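PDB 3LLW: geranyltranstransferase (IspA) from Helicobacter pylori, which probably acts as a magnesium-dependent prenyltransferase of isoprenoid biosynthesis, joining allylic and homoallylic diphosphates as in other members of the FPP/GGPP synthase family. Local coordinates for residues L224-L229 / Y267-K272; L22-L27 / F40-L45; E147-L152 / I198-A203; S5-Y11 / E291-L296. Residue numbers count along the deposited sequence, not the author numbering.

Contact 1 (L224-L229 / Y267-K272); sequences LCFQVL and YAQTLK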
# COMPACT_ATOMS: atom_id res chain seq x y z
N LEU A 224 -4.75 14.88 18.36
CA LEU A 224 -6.01 15.02 19.08
C LEU A 224 -6.41 16.49 19.11
O LEU A 224 -7.54 16.84 18.74
CB LEU A 224 -5.91 14.46 20.50
CG LEU A 224 -7.15 14.56 21.39
CD1 LEU A 224 -8.35 13.80 20.78
CD2 LEU A 224 -6.85 14.05 22.80
N CYS A 225 -5.48 17.33 19.54
CA CYS A 225 -5.67 18.77 19.55
C CYS A 225 -6.07 19.31 18.16
O CYS A 225 -7.07 20.01 18.02
CB CYS A 225 -4.40 19.45 20.05
SG CYS A 225 -4.68 21.12 20.52
N PHE A 226 -5.28 18.94 17.15
CA PHE A 226 -5.58 19.20 15.74
C PHE A 226 -7.03 18.82 15.38
O PHE A 226 -7.70 19.58 14.72
CB PHE A 226 -4.56 18.48 14.83
CG PHE A 226 -4.89 18.55 13.36
CD1 PHE A 226 -5.55 17.51 12.72
CD2 PHE A 226 -4.51 19.66 12.60
CE1 PHE A 226 -5.87 17.58 11.36
CE2 PHE A 226 -4.81 19.74 11.23
CZ PHE A 226 -5.49 18.70 10.62
N GLN A 227 -7.49 17.67 15.86
CA GLN A 227 -8.83 17.17 15.54
C GLN A 227 -9.97 17.89 16.27
O GLN A 227 -11.02 18.17 15.66
CB GLN A 227 -8.89 15.66 15.79
CG GLN A 227 -10.13 14.97 15.26
CD GLN A 227 -10.43 15.29 13.80
OE1 GLN A 227 -9.59 15.08 12.91
NE2 GLN A 227 -11.63 15.77 13.54
N VAL A 228 -9.76 18.16 17.55
CA VAL A 228 -10.71 18.93 18.36
C VAL A 228 -10.91 20.31 17.74
O VAL A 228 -12.06 20.76 17.55
CB VAL A 228 -10.26 19.04 19.85
CG1 VAL A 228 -11.22 19.91 20.65
CG2 VAL A 228 -10.18 17.66 20.48
N LEU A 229 -9.81 20.97 17.37
CA LEU A 229 -9.90 22.24 16.64
C LEU A 229 -10.63 22.11 15.31
O LEU A 229 -11.43 22.97 14.97
CB LEU A 229 -8.52 22.84 16.42
CG LEU A 229 -7.88 23.48 17.64
CD1 LEU A 229 -6.42 23.69 17.34
CD2 LEU A 229 -8.57 24.78 18.02
N TYR A 267 -11.83 22.66 26.16
CA TYR A 267 -10.96 21.49 25.98
C TYR A 267 -9.80 21.77 25.03
O TYR A 267 -8.64 21.48 25.36
CB TYR A 267 -11.79 20.30 25.49
CG TYR A 267 -11.07 18.98 25.39
CD1 TYR A 267 -10.03 18.63 26.27
CD2 TYR A 267 -11.45 18.04 24.43
CE1 TYR A 267 -9.38 17.40 26.17
CE2 TYR A 267 -10.81 16.81 24.32
CZ TYR A 267 -9.78 16.50 25.20
OH TYR A 267 -9.17 15.28 25.11
N ALA A 268 -10.11 22.34 23.87
CA ALA A 268 -9.08 22.74 22.93
C ALA A 268 -8.04 23.63 23.62
O ALA A 268 -6.83 23.37 23.53
CB ALA A 268 -9.69 23.44 21.72
N GLN A 269 -8.52 24.65 24.34
CA GLN A 269 -7.65 25.57 25.09
C GLN A 269 -6.76 24.89 26.14
O GLN A 269 -5.59 25.22 26.24
CB GLN A 269 -8.44 26.71 25.74
CG GLN A 269 -9.40 27.52 24.83
CD GLN A 269 -8.83 27.88 23.45
OE1 GLN A 269 -7.70 28.37 23.33
NE2 GLN A 269 -9.63 27.66 22.41
N THR A 270 -7.31 23.94 26.90
CA THR A 270 -6.47 23.25 27.89
C THR A 270 -5.48 22.28 27.24
O THR A 270 -4.35 22.13 27.72
CB THR A 270 -7.27 22.57 29.05
OG1 THR A 270 -7.99 21.43 28.55
CG2 THR A 270 -8.25 23.55 29.70
N LEU A 271 -5.89 21.63 26.15
CA LEU A 271 -4.97 20.78 25.37
C LEU A 271 -3.84 21.58 24.73
O LEU A 271 -2.67 21.18 24.82
CB LEU A 271 -5.71 19.99 24.30
CG LEU A 271 -6.22 18.59 24.63
CD1 LEU A 271 -6.93 18.06 23.41
CD2 LEU A 271 -5.09 17.64 25.06
N LYS A 272 -4.22 22.70 24.10
CA LYS A 272 -3.29 23.69 23.53
C LYS A 272 -2.15 23.95 24.49
O LYS A 272 -0.98 23.80 24.14
CB LYS A 272 -4.01 25.02 23.34
CG LYS A 272 -3.99 25.61 21.95
CD LYS A 272 -5.26 25.22 21.20
CE LYS A 272 -5.77 26.35 20.31
NZ LYS A 272 -6.57 27.36 21.05
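Two near-antiparallel helices pack here through apolar side chains, helix 209-236 supplying Leu224-Leu229 and helix 261-279 supplying Tyr267-Lys272, about 17 Å from the centre of the chain to that of the contact. The segment axes approach to 9.6 Å at 155° between their N-to-C directions, with 375 Å² buried and no hydrogen bond between the segments. The nearest CA pairs, Cys225 with Leu271 and Val228 with Ala268, are both 6.2 Å apart; their CB atoms all point across the gap. Small side chains at Cys225 and Ala268 suit this spacing: Val228 CG1 rests 4.0 Å from Ala268 CB, and Cys225 SG lies 4.1 Å from Leu271 CB. The i, i+3 and i+4 spacing of Leu224, Cys225, Val228 and Leu229, repeated in Tyr267, Ala268, Leu271 and Lys272, gathers these residues on one face of each helix. The fold is the all-alpha prenyl synthase fold, in which these two helices lie side by side. At one margin, Tyr267 extends its side chain alongside Leu224 and Val228, with Tyr267 OH 3.5 Å from Leu224 CD2 and Tyr267 CE2 4.0 Å from Val228 CG2. At another, the aliphatic part of Lys272 lies along Leu229, its CE 3.9 Å from Leu229 CD2. Phe301 of helix 287-301 touches Cys225, Leu229 and Lys272, while Phe255 of helix 255-259 packs on Leu224 and Val228.

Contact 2 (L22-L27 / F40-L45); sequences LKNHHL and FFEMVL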
# COMPACT_ATOMS: atom_id res chain seq x y z
N LEU A 22 6.22 18.92 -5.59
CA LEU A 22 5.03 18.16 -5.71
C LEU A 22 4.25 18.56 -6.95
O LEU A 22 3.70 17.74 -7.63
CB LEU A 22 4.22 18.33 -4.44
CG LEU A 22 2.82 17.81 -4.32
CD1 LEU A 22 2.40 17.72 -2.91
CD2 LEU A 22 1.85 18.60 -5.10
N LYS A 23 4.24 19.84 -7.25
CA LYS A 23 3.67 20.42 -8.48
C LYS A 23 4.34 19.86 -9.74
O LYS A 23 3.68 19.56 -10.72
CB LYS A 23 3.77 21.95 -8.43
CG LYS A 23 3.11 22.70 -9.58
CD LYS A 23 3.75 24.07 -9.81
CE LYS A 23 3.05 25.19 -9.03
NZ LYS A 23 3.40 25.23 -7.57
N ASN A 24 5.66 19.69 -9.69
CA ASN A 24 6.44 19.22 -10.84
C ASN A 24 6.68 17.72 -10.87
O ASN A 24 7.44 17.22 -11.70
CB ASN A 24 7.80 19.93 -10.89
CG ASN A 24 7.67 21.38 -11.29
OD1 ASN A 24 6.90 21.73 -12.19
ND2 ASN A 24 8.43 22.23 -10.62
N HIS A 25 6.04 17.00 -9.94
CA HIS A 25 6.14 15.56 -9.90
C HIS A 25 5.22 14.98 -10.97
O HIS A 25 4.01 15.17 -10.92
CB HIS A 25 5.79 15.01 -8.52
CG HIS A 25 6.19 13.58 -8.33
ND1 HIS A 25 7.49 13.21 -8.06
CD2 HIS A 25 5.48 12.44 -8.40
CE1 HIS A 25 7.56 11.90 -7.96
NE2 HIS A 25 6.35 11.40 -8.17
N HIS A 26 5.82 14.32 -11.95
CA HIS A 26 5.07 13.71 -13.04
C HIS A 26 5.40 12.24 -13.11
O HIS A 26 6.56 11.83 -12.99
CB HIS A 26 5.39 14.38 -14.39
CG HIS A 26 5.10 15.85 -14.42
ND1 HIS A 26 3.82 16.36 -14.33
CD2 HIS A 26 5.92 16.92 -14.55
CE1 HIS A 26 3.87 17.68 -14.39
NE2 HIS A 26 5.13 18.05 -14.52
N LEU A 27 4.35 11.44 -13.25
CA LEU A 27 4.51 10.02 -13.51
C LEU A 27 4.09 9.81 -14.95
O LEU A 27 2.98 10.20 -15.35
CB LEU A 27 3.69 9.18 -12.53
CG LEU A 27 3.63 7.67 -12.77
CD1 LEU A 27 4.11 6.87 -11.55
CD2 LEU A 27 2.22 7.24 -13.22
N PHE A 40 -4.46 10.26 -11.86
CA PHE A 40 -3.60 9.70 -10.80
C PHE A 40 -3.20 10.72 -9.73
O PHE A 40 -3.42 10.48 -8.55
CB PHE A 40 -2.35 9.03 -11.39
CG PHE A 40 -1.41 8.47 -10.35
CD1 PHE A 40 -1.83 7.47 -9.46
CD2 PHE A 40 -0.10 8.93 -10.26
CE1 PHE A 40 -0.97 6.95 -8.50
CE2 PHE A 40 0.78 8.42 -9.31
CZ PHE A 40 0.36 7.43 -8.43
N PHE A 41 -2.62 11.85 -10.14
CA PHE A 41 -2.06 12.81 -9.20
C PHE A 41 -2.96 14.03 -8.95
O PHE A 41 -2.68 14.86 -8.09
CB PHE A 41 -0.68 13.26 -9.68
CG PHE A 41 0.35 13.34 -8.58
CD1 PHE A 41 0.73 12.20 -7.86
CD2 PHE A 41 0.95 14.56 -8.27
CE1 PHE A 41 1.71 12.27 -6.85
CE2 PHE A 41 1.93 14.64 -7.27
CZ PHE A 41 2.30 13.49 -6.55
N GLU A 42 -4.05 14.11 -9.71
CA GLU A 42 -4.97 15.24 -9.70
C GLU A 42 -5.40 15.70 -8.30
O GLU A 42 -5.34 16.89 -8.00
CB GLU A 42 -6.20 14.90 -10.55
CG GLU A 42 -7.00 16.11 -10.98
CD GLU A 42 -8.11 15.77 -11.96
OE1 GLU A 42 -7.92 14.87 -12.81
OE2 GLU A 42 -9.18 16.41 -11.89
N MET A 43 -5.83 14.76 -7.46
CA MET A 43 -6.27 15.08 -6.09
C MET A 43 -5.09 15.41 -5.16
O MET A 43 -5.28 16.03 -4.10
CB MET A 43 -7.13 13.96 -5.50
CG MET A 43 -8.40 13.63 -6.29
SD MET A 43 -9.44 15.05 -6.71
CE MET A 43 -9.32 15.09 -8.46
N VAL A 44 -3.88 15.02 -5.53
CA VAL A 44 -2.70 15.42 -4.75
C VAL A 44 -2.37 16.87 -5.09
O VAL A 44 -2.05 17.67 -4.20
CB VAL A 44 -1.45 14.53 -5.03
CG1 VAL A 44 -0.33 14.80 -3.99
CG2 VAL A 44 -1.82 13.06 -5.02
N LEU A 45 -2.47 17.21 -6.38
CA LEU A 45 -2.20 18.57 -6.85
C LEU A 45 -3.22 19.56 -6.33
O LEU A 45 -2.87 20.66 -5.91
CB LEU A 45 -2.15 18.63 -8.38
CG LEU A 45 -0.99 17.91 -9.06
CD1 LEU A 45 -1.16 17.89 -10.56
CD2 LEU A 45 0.35 18.53 -8.68
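This contact of the helical prenyl synthase fold lies where the chain leaves helix 6-23 and packs on the C-terminal part of helix 36-45. Phe40, first in the second segment, meets Leu27, with Phe40 CD2 4.1 Å from Leu27 CD2; its ring also stands edge-to-face with Tyr130, and Ile158 of the second subunit packs on it. Phe41 turns toward His25, their ring centroids 5.4 Å apart and planes at 36°, an oblique pairing, while Leu22 O lies 3.6 Å from Phe41 CE2, near the plane of the ring. The polar end of His25 is held elsewhere, NE2 hydrogen-bonding to Tyr130 OH. Beyond Phe41 the helix is kinked: the regular bonding to the preceding turn is interrupted at Met43 and Val44, Val44 N making just a weak bond to Phe41 O. Val44 then reaches Leu22, with Val44 CG1 4.1 Å from Leu22 CD1. Leu45 closes the segment beside the last turn of helix 6-23, its CD2 3.8 Å from Lys23 CA, 3.9 Å from Leu22 CD2 and 3.6 Å from Leu22 O.

Contact 3 (E147-L152 / I198-A203); sequences ELIKIL and IMGLVA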
# COMPACT_ATOMS: atom_id res chain seq x y z
N GLU A 147 12.95 1.13 8.09
CA GLU A 147 12.27 1.77 9.24
C GLU A 147 11.13 2.74 8.86
O GLU A 147 10.10 2.74 9.51
CB GLU A 147 13.27 2.46 10.15
CG GLU A 147 13.74 1.58 11.29
CD GLU A 147 15.24 1.38 11.27
OE1 GLU A 147 15.99 2.37 11.45
OE2 GLU A 147 15.68 0.22 11.08
N LEU A 148 11.32 3.54 7.82
CA LEU A 148 10.33 4.54 7.42
C LEU A 148 9.09 3.84 6.93
O LEU A 148 7.98 4.21 7.29
CB LEU A 148 10.89 5.46 6.34
CG LEU A 148 11.99 6.44 6.75
CD1 LEU A 148 12.69 7.02 5.55
CD2 LEU A 148 11.48 7.53 7.65
N ILE A 149 9.31 2.79 6.13
CA ILE A 149 8.25 1.92 5.63
C ILE A 149 7.50 1.19 6.75
O ILE A 149 6.25 1.18 6.73
CB ILE A 149 8.77 0.98 4.52
CG1 ILE A 149 9.11 1.81 3.28
CG2 ILE A 149 7.74 -0.07 4.16
CD1 ILE A 149 9.74 1.02 2.14
N LYS A 150 8.25 0.61 7.72
CA LYS A 150 7.65 0.02 8.93
C LYS A 150 6.73 1.00 9.65
O LYS A 150 5.63 0.62 10.09
CB LYS A 150 8.73 -0.36 9.98
CG LYS A 150 9.68 -1.49 9.66
CD LYS A 150 10.41 -1.90 10.95
CE LYS A 150 11.60 -2.79 10.69
NZ LYS A 150 12.11 -3.35 11.96
N ILE A 151 7.18 2.25 9.79
CA ILE A 151 6.40 3.29 10.45
C ILE A 151 5.13 3.66 9.67
O ILE A 151 4.04 3.61 10.22
CB ILE A 151 7.25 4.54 10.74
CG1 ILE A 151 8.33 4.21 11.79
CG2 ILE A 151 6.38 5.70 11.26
CD1 ILE A 151 9.35 5.29 11.94
N LEU A 152 5.28 4.00 8.40
CA LEU A 152 4.14 4.46 7.58
C LEU A 152 3.07 3.39 7.38
O LEU A 152 1.87 3.65 7.53
CB LEU A 152 4.63 5.02 6.24
CG LEU A 152 3.55 5.78 5.43
CD1 LEU A 152 3.22 7.15 6.04
CD2 LEU A 152 3.98 5.92 3.99
N ILE A 198 7.91 11.27 13.74
CA ILE A 198 8.98 10.26 13.94
C ILE A 198 9.69 9.79 12.66
O ILE A 198 10.86 9.33 12.71
CB ILE A 198 8.54 9.06 14.81
CG1 ILE A 198 7.39 8.29 14.14
CG2 ILE A 198 8.15 9.55 16.21
CD1 ILE A 198 6.94 7.03 14.85
N MET A 199 9.00 9.91 11.53
CA MET A 199 9.60 9.65 10.23
C MET A 199 10.61 10.76 9.93
O MET A 199 11.61 10.51 9.25
CB MET A 199 8.56 9.53 9.10
CG MET A 199 7.82 8.16 8.97
SD MET A 199 6.30 8.30 7.91
CE MET A 199 7.12 8.17 6.33
N GLY A 200 10.37 11.97 10.46
CA GLY A 200 11.38 13.04 10.48
C GLY A 200 12.67 12.68 11.25
O GLY A 200 13.78 12.99 10.79
N LEU A 201 12.52 12.06 12.42
CA LEU A 201 13.71 11.65 13.23
C LEU A 201 14.51 10.55 12.54
O LEU A 201 15.70 10.69 12.30
CB LEU A 201 13.32 11.22 14.66
CG LEU A 201 14.45 10.72 15.59
CD1 LEU A 201 15.56 11.76 15.75
CD2 LEU A 201 13.92 10.34 16.94
N VAL A 202 13.82 9.46 12.21
CA VAL A 202 14.37 8.34 11.45
C VAL A 202 15.12 8.78 10.19
O VAL A 202 16.30 8.42 10.01
CB VAL A 202 13.25 7.30 11.14
CG1 VAL A 202 13.67 6.30 10.08
CG2 VAL A 202 12.85 6.58 12.41
N ALA A 203 14.47 9.58 9.34
CA ALA A 203 15.09 10.10 8.11
C ALA A 203 16.33 10.97 8.32
O ALA A 203 17.20 11.01 7.46
CB ALA A 203 14.07 10.85 7.26
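Glu147-Leu152 and Ile198-Ala203 run almost exactly antiparallel, 171° between their N-to-C directions, with segment axes 9.9 Å apart at closest approach and Leu148 and Met199 nearest in the backbone, CA to CA 5.9 Å. No hydrogen bond crosses between them; the 405 Å² is buried mainly by apolar side chains. The end of Leu148 lies against the neighbouring helix: its CD2 is 3.4 Å from Met199 O, 3.5 Å from Val202 CG1 and 3.8 Å from Met199 CB. One turn on, Ile151 fits among three residues, with CG2 3.7 Å from Met199 CG and 3.9 Å from Ile198 CD1, and CD1 3.8 Å from Val202 CG2. Met199 in turn reaches Leu152, SD to CD1 at 3.8 Å. The contact joins helices 142-156 and 178-204 of the prenyl synthase helical bundle. Helix 73-94 packs on Leu148, Leu152 and Met199, helix 117-137 on Ile149 and Leu152, and helix 209-236 on Ile198.

Contact 4 (S5-Y11 / E291-L296); sequences SPNLSFY and ENLNAL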
# COMPACT_ATOMS: atom_id res chain seq x y z
N SER A 5 14.23 33.55 12.79
CA SER A 5 15.65 33.21 12.87
C SER A 5 16.12 32.52 11.57
O SER A 5 15.28 32.16 10.75
CB SER A 5 15.87 32.28 14.07
OG SER A 5 15.25 31.01 13.88
N PRO A 6 17.45 32.34 11.37
CA PRO A 6 17.90 31.61 10.17
C PRO A 6 17.36 30.19 10.02
O PRO A 6 16.91 29.83 8.93
CB PRO A 6 19.43 31.59 10.32
CG PRO A 6 19.72 32.76 11.17
CD PRO A 6 18.60 32.82 12.15
N ASN A 7 17.39 29.41 11.10
CA ASN A 7 16.82 28.07 11.16
C ASN A 7 15.35 28.00 10.71
O ASN A 7 14.98 27.16 9.89
CB ASN A 7 16.94 27.55 12.59
CG ASN A 7 16.26 26.22 12.80
OD1 ASN A 7 16.71 25.20 12.28
ND2 ASN A 7 15.20 26.22 13.61
N LEU A 8 14.54 28.90 11.24
CA LEU A 8 13.12 28.96 10.98
C LEU A 8 12.83 29.50 9.59
O LEU A 8 11.81 29.18 8.98
CB LEU A 8 12.47 29.87 12.02
CG LEU A 8 10.98 29.72 12.25
CD1 LEU A 8 10.65 28.28 12.57
CD2 LEU A 8 10.53 30.64 13.38
N SER A 9 13.75 30.34 9.11
CA SER A 9 13.65 30.96 7.79
C SER A 9 13.99 29.94 6.72
O SER A 9 13.37 29.91 5.65
CB SER A 9 14.61 32.16 7.69
OG SER A 9 14.26 33.00 6.62
N PHE A 10 14.99 29.11 7.03
CA PHE A 10 15.42 28.02 6.17
C PHE A 10 14.31 26.97 6.02
O PHE A 10 14.08 26.45 4.93
CB PHE A 10 16.69 27.37 6.74
CG PHE A 10 17.09 26.10 6.05
CD1 PHE A 10 17.79 26.14 4.85
CD2 PHE A 10 16.79 24.87 6.62
CE1 PHE A 10 18.17 24.96 4.21
CE2 PHE A 10 17.16 23.68 5.98
CZ PHE A 10 17.85 23.73 4.77
N TYR A 11 13.65 26.67 7.13
CA TYR A 11 12.56 25.71 7.18
C TYR A 11 11.35 26.16 6.38
O TYR A 11 10.80 25.38 5.60
CB TYR A 11 12.18 25.39 8.63
CG TYR A 11 10.82 24.74 8.78
CD1 TYR A 11 10.55 23.48 8.22
CD2 TYR A 11 9.80 25.38 9.48
CE1 TYR A 11 9.31 22.90 8.35
CE2 TYR A 11 8.56 24.79 9.63
CZ TYR A 11 8.32 23.55 9.05
OH TYR A 11 7.09 22.96 9.19
N GLU A 291 11.91 25.16 18.13
CA GLU A 291 11.60 26.39 17.43
C GLU A 291 10.72 26.13 16.21
O GLU A 291 9.72 26.83 16.01
CB GLU A 291 12.89 27.10 17.02
CG GLU A 291 12.71 28.50 16.49
CD GLU A 291 14.03 29.26 16.35
OE1 GLU A 291 14.98 28.73 15.71
OE2 GLU A 291 14.11 30.40 16.87
N ASN A 292 11.08 25.13 15.41
CA ASN A 292 10.30 24.73 14.24
C ASN A 292 8.90 24.21 14.61
O ASN A 292 7.91 24.62 14.01
CB ASN A 292 11.05 23.69 13.40
CG ASN A 292 12.26 24.26 12.68
OD1 ASN A 292 12.58 25.44 12.84
ND2 ASN A 292 12.94 23.43 11.90
N LEU A 293 8.85 23.32 15.60
CA LEU A 293 7.58 22.79 16.06
C LEU A 293 6.67 23.87 16.66
O LEU A 293 5.50 23.94 16.30
CB LEU A 293 7.78 21.63 17.04
CG LEU A 293 8.34 20.34 16.41
CD1 LEU A 293 8.52 19.27 17.47
CD2 LEU A 293 7.44 19.84 15.29
N ASN A 294 7.24 24.71 17.51
CA ASN A 294 6.52 25.83 18.13
C ASN A 294 5.89 26.74 17.08
O ASN A 294 4.71 27.11 17.22
CB ASN A 294 7.47 26.62 19.04
CG ASN A 294 6.79 27.74 19.80
OD1 ASN A 294 7.05 28.91 19.53
ND2 ASN A 294 5.93 27.39 20.76
N ALA A 295 6.65 27.06 16.04
CA ALA A 295 6.19 27.97 14.98
C ALA A 295 5.03 27.38 14.21
O ALA A 295 4.04 28.07 13.94
CB ALA A 295 7.31 28.30 14.04
N LEU A 296 5.15 26.09 13.87
CA LEU A 296 4.14 25.38 13.10
C LEU A 296 2.82 25.33 13.86
O LEU A 296 1.76 25.60 13.30
CB LEU A 296 4.61 23.96 12.79
CG LEU A 296 4.50 23.42 11.36
CD1 LEU A 296 4.66 21.90 11.40
CD2 LEU A 296 3.21 23.82 10.62
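Polar side chains link the start of helix 6-23 to helix 287-301, near the two ends of the chain. Glu291 OE1 accepts a hydrogen bond from Asn7 ND2 at 3.3 Å and a weak one from Ser5 OG at 2.9 Å. Ser5 is the N-cap residue of helix 6-23, its OG accepting a weak capping bond from Leu8 N at 3.5 Å, so this one hydroxyl both caps the helix and contacts its partner. Asn7 ND2 also donates weakly to Leu288 O, and stands 2.8 Å from Asn292 OD1. The segment axes cross at 60° (closest approach 10.0 Å), so the first and last helices of the all-alpha prenyl synthase fold pack obliquely. Two polar groups find their partners on a third helix, 51-63: Asn292 ND2 donates to Ala58 O, and Tyr11 OH to Lys54 O. Van der Waals contacts fill the rest. Leu8 CD1 makes an apolar contact with Ala295 CB at 3.6 Å and lies 3.4 Å from Asn292 OD1, and Leu296 CG approaches the edge of the Tyr11 ring, 3.4 Å from Tyr11 OH.

The four contacts show how a helical fold is tied together at separate points, none touching another. Contact 4 brings the chain's two ends together, and the other three all fall between its segments; in order along the chain come contact 2, contact 3 and contact 1. Contacts 2 and 4 share helix 6-23, one near each end, with centres 27 Å apart. Contacts 1 and 2, 32 Å apart centre to centre, lie on opposite sides of the chain's centre. Contacts 1 and 4 come closest, nearest atoms about 8 Å apart, on the consecutive helices 261-279 and 287-301. Contacts 2 and 3 lie by the subunit interface. All four are away from the magnesium-binding residues Asp94 and Asp100.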